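Local coordinates for holo-[acyl-carrier-protein] synthase (Helicobacter pylori, PDB 5XUK), which belongs to the 4'-phosphopantetheinyl transferase superfamily and assembles as a trimer that binds coenzyme A between neighbouring subunits, at residues A[5-10]-A[42-47]; A[47-52]-A[99-104]. All blocks are in the same frame, centred on the assembly; numbering follows the deposited sequence.

Contact 1 (A[5-10]-A[42-47]); sequences DIVSIA and SIAGFF. With COA (coenzyme A), chain B.
Val7 sets its CG2 methyl against the edge of the Phe47 ring, close to the ring plane, with CG2 3.8 Å from CD2 of Phe47. This is helix-on-sheet packing in an alpha+beta subunit: helix 40-56 lies across a three-stranded antiparallel sheet, and strand 2-8 is one of its outer strands within this chain. With its CG1 opposite the backbone N (chi1 168°), Val7 spreads its two methyls over the helix, CG2 to the aromatic ring and CG1 more loosely to the methyl of Ala44. The Phe47 side chain does not leave the helix straight at the strand, but its chi1 of -172° swings the ring in to cross Val7 at about a right angle. Phe27 meets the same ring edge-to-face, and Phe67 also packs on it. Further along, where the strand gives way to helix 9-15, Ile9 brings CG1 to 3.8 Å from CB of Ala44. Ser8 marks that changeover as N-cap, its OG bonding to Arg11 N. The meeting is wholly apolar, without hydrogen bonds between the two segments. Polar chemistry begins at Asp5, on the coenzyme A side: Lys55 forms a salt bridge to OD1 and also bonds to the coenzyme, while OD1 of Asp5 lies 3.1 Å from the coenzyme oxygen O4A.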
loop_
_atom_site.group_PDB
_atom_site.type_symbol
_atom_site.label_atom_id
_atom_site.label_comp_id
_atom_site.label_asym_id
_atom_site.label_seq_id
_atom_site.Cartn_x
_atom_site.Cartn_y
_atom_site.Cartn_z
ATOM N N ASP A 5 -4.007 2.017 4.805
ATOM C CA ASP A 5 -5.304 1.602 5.327
ATOM C C ASP A 5 -6.126 0.956 4.242
ATOM O O ASP A 5 -6.099 1.388 3.093
ATOM C CB ASP A 5 -6.049 2.831 5.866
ATOM C CG ASP A 5 -7.008 2.487 6.958
ATOM O OD1 ASP A 5 -6.544 2.328 8.103
ATOM O OD2 ASP A 5 -8.220 2.369 6.689
ATOM N N ILE A 6 -6.873 -0.067 4.594
ATOM C CA ILE A 6 -7.712 -0.768 3.631
ATOM C C ILE A 6 -9.071 -0.802 4.262
ATOM O O ILE A 6 -9.185 -1.103 5.439
ATOM C CB ILE A 6 -7.197 -2.201 3.317
ATOM C CG1 ILE A 6 -8.153 -2.922 2.370
ATOM C CG2 ILE A 6 -7.022 -3.024 4.586
ATOM C CD1 ILE A 6 -7.496 -4.080 1.629
ATOM N N VAL A 7 -10.090 -0.424 3.501
ATOM C CA VAL A 7 -11.447 -0.310 4.030
ATOM C C VAL A 7 -12.391 -1.031 3.100
ATOM O O VAL A 7 -12.229 -0.970 1.873
ATOM C CB VAL A 7 -11.865 1.181 4.167
ATOM C CG1 VAL A 7 -13.351 1.321 4.435
ATOM C CG2 VAL A 7 -11.066 1.861 5.267
ATOM N N SER A 8 -13.356 -1.731 3.680
ATOM C CA SER A 8 -14.467 -2.298 2.931
ATOM C C SER A 8 -15.420 -1.177 2.525
ATOM O O SER A 8 -15.923 -0.429 3.393
ATOM C CB SER A 8 -15.223 -3.291 3.793
ATOM O OG SER A 8 -16.432 -3.698 3.168
ATOM N N ILE A 9 -15.657 -1.061 1.217
ATOM C CA ILE A 9 -16.552 -0.047 0.688
ATOM C C ILE A 9 -17.957 -0.303 1.201
ATOM O O ILE A 9 -18.617 0.611 1.695
ATOM C CB ILE A 9 -16.557 -0.026 -0.851
ATOM C CG1 ILE A 9 -15.189 0.436 -1.366
ATOM C CG2 ILE A 9 -17.657 0.900 -1.347
ATOM C CD1 ILE A 9 -15.075 0.580 -2.869
ATOM N N ALA A 10 -18.382 -1.560 1.109
ATOM C CA ALA A 10 -19.657 -2.016 1.665
ATOM C C ALA A 10 -19.867 -1.627 3.134
ATOM O O ALA A 10 -20.969 -1.264 3.525
ATOM C CB ALA A 10 -19.778 -3.524 1.503
ATOM N N SER A 42 -15.632 6.581 -3.342
ATOM C CA SER A 42 -14.861 7.790 -3.044
ATOM C C SER A 42 -14.895 8.173 -1.559
ATOM O O SER A 42 -13.942 8.750 -1.033
ATOM C CB SER A 42 -15.407 8.981 -3.847
ATOM O OG SER A 42 -15.453 8.706 -5.240
ATOM N N ILE A 43 -16.006 7.907 -0.902
ATOM C CA ILE A 43 -16.124 8.187 0.522
ATOM C C ILE A 43 -15.231 7.182 1.291
ATOM O O ILE A 43 -14.349 7.575 2.042
ATOM C CB ILE A 43 -17.598 8.134 0.974
ATOM C CG1 ILE A 43 -18.384 9.289 0.336
ATOM C CG2 ILE A 43 -17.707 8.231 2.492
ATOM C CD1 ILE A 43 -19.885 9.139 0.445
ATOM N N ALA A 44 -15.428 5.898 1.048
ATOM C CA ALA A 44 -14.488 4.869 1.536
ATOM C C ALA A 44 -13.031 5.300 1.360
ATOM O O ALA A 44 -12.261 5.219 2.299
ATOM C CB ALA A 44 -14.754 3.550 0.848
ATOM N N GLY A 45 -12.692 5.859 0.198
ATOM C CA GLY A 45 -11.336 6.293 -0.106
ATOM C C GLY A 45 -10.788 7.424 0.725
ATOM O O GLY A 45 -9.631 7.373 1.163
ATOM N N PHE A 46 -11.597 8.470 0.937
ATOM C CA PHE A 46 -11.189 9.583 1.791
ATOM C C PHE A 46 -11.081 9.101 3.221
ATOM O O PHE A 46 -10.186 9.492 3.947
ATOM C CB PHE A 46 -12.171 10.773 1.701
ATOM C CG PHE A 46 -12.060 11.569 0.420
ATOM C CD1 PHE A 46 -11.426 11.044 -0.719
ATOM C CD2 PHE A 46 -12.629 12.842 0.335
ATOM C CE1 PHE A 46 -11.332 11.785 -1.894
ATOM C CE2 PHE A 46 -12.550 13.580 -0.840
ATOM C CZ PHE A 46 -11.903 13.053 -1.958
ATOM N N PHE A 47 -11.985 8.246 3.630
ATOM C CA PHE A 47 -11.893 7.660 4.957
ATOM C C PHE A 47 -10.561 6.915 5.109
ATOM O O PHE A 47 -9.847 7.106 6.088
ATOM C CB PHE A 47 -13.047 6.691 5.182
ATOM C CG PHE A 47 -13.133 6.183 6.591
ATOM C CD1 PHE A 47 -13.824 6.907 7.561
ATOM C CD2 PHE A 47 -12.508 4.987 6.958
ATOM C CE1 PHE A 47 -13.894 6.446 8.865
ATOM C CE2 PHE A 47 -12.578 4.519 8.269
ATOM C CZ PHE A 47 -13.274 5.247 9.221
HETATM N N1A COA B . 0.022 4.572 14.619
HETATM C C2A COA B . 0.260 3.760 13.567
HETATM N N3A COA B . -0.391 2.598 13.382
HETATM C C4A COA B . -1.311 2.183 14.269
HETATM C C5A COA B . -1.618 3.017 15.438
HETATM C C6A COA B . -0.880 4.285 15.574
HETATM N N6A COA B . -1.100 5.125 16.619
HETATM N N7A COA B . -2.558 2.363 16.139
HETATM C C8A COA B . -2.857 1.209 15.483
HETATM N N9A COA B . -2.089 1.110 14.366
HETATM C C1B COA B . -2.088 -0.007 13.414
HETATM C C2B COA B . -1.838 -1.319 14.166
HETATM O O2B COA B . -0.770 -2.075 13.594
HETATM C C3B COA B . -3.122 -2.103 14.037
HETATM O O3B COA B . -2.936 -3.494 13.800
HETATM P P3B COA B . -2.555 -4.540 14.986
HETATM O O7A COA B . -3.244 -3.987 16.217
HETATM O O8A COA B . -3.178 -5.840 14.550
HETATM O O9A COA B . -1.037 -4.480 14.979
HETATM C C4B COA B . -3.757 -1.462 12.828
HETATM O O4B COA B . -3.371 -0.090 12.812
HETATM C C5B COA B . -5.260 -1.603 12.830
HETATM O O5B COA B . -5.551 -1.870 11.476
HETATM P P1A COA B . -6.852 -1.326 10.769
HETATM O O1A COA B . -7.887 -2.358 11.167
HETATM O O2A COA B . -6.608 -0.991 9.317
HETATM O O3A COA B . -7.000 0.081 11.487
HETATM P P2A COA B . -8.422 0.815 11.537
HETATM O O4A COA B . -8.692 1.489 10.198
HETATM O O5A COA B . -9.427 -0.180 12.089
HETATM O O6A COA B . -8.088 1.918 12.677
HETATM C CBP COA B . -6.801 3.604 13.911
HETATM C CCP COA B . -6.762 2.344 13.042
HETATM C CDP COA B . -5.899 3.436 15.125
HETATM C CEP COA B . -6.296 4.789 13.100
HETATM C CAP COA B . -8.249 3.815 14.393
HETATM O OAP COA B . -8.499 2.982 15.530
HETATM C C9P COA B . -8.583 5.225 14.768
HETATM O O9P COA B . -7.816 5.898 15.440
HETATM N N8P COA B . -9.769 5.659 14.335
#

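Contact 2 (A[47-52]-A[99-104]); sequences FALKEA and ASISHD. With COA (coenzyme A), chain C.
Leu49 makes the apolar contact with Ala99 and Ile101, one methyl to each. With CG trans to the backbone N (chi1 177°), the branch extends to the strand, where Leu49 CD1 comes within 3.5 Å of Ala99 CB, a snug fit, and CD2 lies 3.9 Å from CD1 of Ile101. The Leu49 and Ile101 side chains cross at roughly a right angle. Ile101 is touched from another quarter by the ligand, the coenzyme A ribose oxygen O2B lying 4.0 Å from its CD1. Helix 40-56 is here packed on strand 97-104, an outer strand, within this chain, of the three-stranded antiparallel sheet, and Ala110 and Val112 of the middle strand 107-114 continue the bed under Leu49. No hydrogen bond joins the two segments; Ser102 and His103 bond the coenzyme. Its phosphate oxygen O2A is gripped twice, by Ser102 OG at 2.6 Å and, less straight, by His103 N at 3.3 Å (142°). Ser102 OG also bonds to Ile6 N of the third subunit. His103 NE2 donates to the coenzyme 3'-phosphate oxygen O8A at 3.1 Å (160°). Phosphorus P3B lies in the ring plane at its edge, while O5B sits 3.6 Å above one face of the His103 ring, toward the rim.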
loop_
_atom_site.group_PDB
_atom_site.type_symbol
_atom_site.label_atom_id
_atom_site.label_comp_id
_atom_site.label_asym_id
_atom_site.label_seq_id
_atom_site.Cartn_x
_atom_site.Cartn_y
_atom_site.Cartn_z
ATOM N N PHE A 47 -11.985 8.246 3.630
ATOM C CA PHE A 47 -11.893 7.660 4.957
ATOM C C PHE A 47 -10.561 6.915 5.109
ATOM O O PHE A 47 -9.847 7.106 6.088
ATOM C CB PHE A 47 -13.047 6.691 5.182
ATOM C CG PHE A 47 -13.133 6.183 6.591
ATOM C CD1 PHE A 47 -13.824 6.907 7.561
ATOM C CD2 PHE A 47 -12.508 4.987 6.958
ATOM C CE1 PHE A 47 -13.894 6.446 8.865
ATOM C CE2 PHE A 47 -12.578 4.519 8.269
ATOM C CZ PHE A 47 -13.274 5.247 9.221
ATOM N N ALA A 48 -10.218 6.100 4.107
ATOM C CA ALA A 48 -9.018 5.277 4.161
ATOM C C ALA A 48 -7.796 6.189 4.192
ATOM O O ALA A 48 -6.832 5.950 4.937
ATOM C CB ALA A 48 -8.980 4.315 2.974
ATOM N N LEU A 49 -7.860 7.275 3.434
ATOM C CA LEU A 49 -6.741 8.215 3.374
ATOM C C LEU A 49 -6.530 8.956 4.682
ATOM O O LEU A 49 -5.404 9.317 5.013
ATOM C CB LEU A 49 -6.968 9.219 2.235
ATOM C CG LEU A 49 -5.950 10.337 2.050
ATOM C CD1 LEU A 49 -4.595 9.721 1.820
ATOM C CD2 LEU A 49 -6.341 11.226 0.876
ATOM N N LYS A 50 -7.612 9.230 5.407
ATOM C CA LYS A 50 -7.490 9.943 6.669
ATOM C C LYS A 50 -6.949 8.992 7.737
ATOM O O LYS A 50 -6.061 9.331 8.501
ATOM C CB LYS A 50 -8.839 10.533 7.077
ATOM C CG LYS A 50 -9.273 11.687 6.181
ATOM C CD LYS A 50 -10.211 12.659 6.901
ATOM C CE LYS A 50 -10.670 13.792 5.974
ATOM N NZ LYS A 50 -11.179 15.002 6.698
ATOM N N GLU A 51 -7.487 7.794 7.789
ATOM C CA GLU A 51 -6.891 6.761 8.628
ATOM C C GLU A 51 -5.399 6.584 8.339
ATOM O O GLU A 51 -4.594 6.594 9.259
ATOM C CB GLU A 51 -7.621 5.450 8.439
ATOM C CG GLU A 51 -9.051 5.452 8.945
ATOM C CD GLU A 51 -9.154 5.541 10.463
ATOM O OE1 GLU A 51 -10.220 5.169 11.001
ATOM O OE2 GLU A 51 -8.177 5.968 11.114
ATOM N N ALA A 52 -5.030 6.502 7.057
ATOM C CA ALA A 52 -3.647 6.233 6.653
ATOM C C ALA A 52 -2.726 7.356 7.079
ATOM O O ALA A 52 -1.549 7.132 7.401
ATOM C CB ALA A 52 -3.570 6.036 5.143
ATOM N N ALA A 99 0.239 11.513 -0.748
ATOM C CA ALA A 99 -0.887 10.592 -0.589
ATOM C C ALA A 99 -1.265 9.890 -1.888
ATOM O O ALA A 99 -0.890 10.348 -2.965
ATOM C CB ALA A 99 -2.090 11.347 -0.050
ATOM N N SER A 100 -1.993 8.768 -1.779
ATOM C CA SER A 100 -2.565 8.111 -2.944
ATOM C C SER A 100 -3.713 7.219 -2.537
ATOM O O SER A 100 -3.703 6.655 -1.459
ATOM C CB SER A 100 -1.486 7.281 -3.669
ATOM O OG SER A 100 -1.985 6.697 -4.861
ATOM N N ILE A 101 -4.684 7.056 -3.427
ATOM C CA ILE A 101 -5.850 6.230 -3.205
ATOM C C ILE A 101 -6.123 5.316 -4.387
ATOM O O ILE A 101 -5.853 5.662 -5.533
ATOM C CB ILE A 101 -7.126 7.091 -3.065
ATOM C CG1 ILE A 101 -7.042 7.998 -1.844
ATOM C CG2 ILE A 101 -8.362 6.195 -2.954
ATOM C CD1 ILE A 101 -8.040 9.147 -1.903
ATOM N N SER A 102 -6.754 4.184 -4.113
ATOM C CA SER A 102 -7.251 3.321 -5.156
ATOM C C SER A 102 -8.406 2.520 -4.607
ATOM O O SER A 102 -8.500 2.285 -3.400
ATOM C CB SER A 102 -6.122 2.359 -5.604
ATOM O OG SER A 102 -6.639 1.228 -6.325
ATOM N N HIS A 103 -9.280 2.088 -5.500
ATOM C CA HIS A 103 -10.372 1.177 -5.156
ATOM C C HIS A 103 -10.645 0.235 -6.277
ATOM O O HIS A 103 -10.548 0.597 -7.440
ATOM C CB HIS A 103 -11.663 1.916 -4.804
ATOM C CG HIS A 103 -11.765 3.300 -5.380
ATOM N ND1 HIS A 103 -12.103 3.525 -6.663
ATOM C CD2 HIS A 103 -11.577 4.562 -4.786
ATOM C CE1 HIS A 103 -12.121 4.864 -6.890
ATOM N NE2 HIS A 103 -11.796 5.494 -5.735
ATOM N N ASP A 104 -10.979 -0.992 -5.921
ATOM C CA ASP A 104 -11.500 -1.950 -6.860
ATOM C C ASP A 104 -12.136 -3.074 -6.065
ATOM O O ASP A 104 -11.676 -3.417 -4.963
ATOM C CB ASP A 104 -10.387 -2.503 -7.769
ATOM C CG ASP A 104 -10.905 -2.983 -9.135
ATOM O OD1 ASP A 104 -12.140 -3.074 -9.339
ATOM O OD2 ASP A 104 -10.059 -3.280 -10.010
HETATM N N1A COA C . -2.610 11.450 -9.833
HETATM C C2A COA C . -2.709 10.746 -8.685
HETATM N N3A COA C . -3.832 10.102 -8.322
HETATM C C4A COA C . -4.928 10.150 -9.097
HETATM C C5A COA C . -4.890 10.901 -10.359
HETATM C C6A COA C . -3.626 11.572 -10.706
HETATM N N6A COA C . -3.493 12.285 -11.855
HETATM N N7A COA C . -6.107 10.778 -10.914
HETATM C C8A COA C . -6.874 10.004 -10.100
HETATM N N9A COA C . -6.154 9.644 -9.005
HETATM C C1B COA C . -6.640 8.841 -7.878
HETATM C C2B COA C . -7.911 9.479 -7.305
HETATM O O2B COA C . -7.827 9.680 -5.894
HETATM C C3B COA C . -9.017 8.494 -7.600
HETATM O O3B COA C . -9.953 8.335 -6.538
HETATM P P3B COA C . -11.142 9.406 -6.252
HETATM O O7A COA C . -11.515 9.937 -7.622
HETATM O O8A COA C . -12.257 8.579 -5.666
HETATM O O9A COA C . -10.460 10.386 -5.314
HETATM C C4B COA C . -8.248 7.212 -7.796
HETATM O O4B COA C . -6.981 7.549 -8.355
HETATM C C5B COA C . -8.986 6.231 -8.675
HETATM O O5B COA C . -8.739 4.996 -8.042
HETATM P P1A COA C . -8.541 3.657 -8.853
HETATM O O1A COA C . -9.969 3.216 -9.096
HETATM O O2A COA C . -7.547 2.737 -8.187
HETATM O O3A COA C . -7.783 4.209 -10.133
HETATM P P2A COA C . -7.807 3.381 -11.502
HETATM O O4A COA C . -6.804 2.238 -11.422
HETATM O O5A COA C . -9.260 3.080 -11.825
HETATM O O6A COA C . -7.275 4.542 -12.501
HETATM C CBP COA C . -5.919 6.434 -13.279
HETATM C CCP COA C . -6.539 5.707 -12.082
HETATM C CDP COA C . -6.199 7.926 -13.195
HETATM C CEP COA C . -4.410 6.230 -13.264
HETATM C CAP COA C . -6.559 5.879 -14.566
HETATM O OAP COA C . -7.819 6.521 -14.787
HETATM C C9P COA C . -5.728 6.050 -15.801
HETATM O O9P COA C . -5.159 7.105 -16.037
HETATM N N8P COA C . -5.688 4.986 -16.605
#

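Both contacts are buried, share Phe47 and rest on helix 40-56, which spans one sheet: contact 1 joins it to strand 2-8, contact 2 to strand 97-104, the outer strands within this chain, with strand 107-114 between them. Their centres are about 7 Å apart, and Val7 of contact 1 packs against Ala48 of contact 2. Contact 1 adds an aromatic ring to its methyls, whereas between its two segments contact 2 is purely aliphatic. Each outer strand also meets a neighbouring subunit and a different coenzyme A: strand 2-8 brings Asp5 close to one diphosphate, whereas 97-104 donates hydrogen bonds to another coenzyme A, at its diphosphate and its 3'-phosphate, through Ser102 and His103.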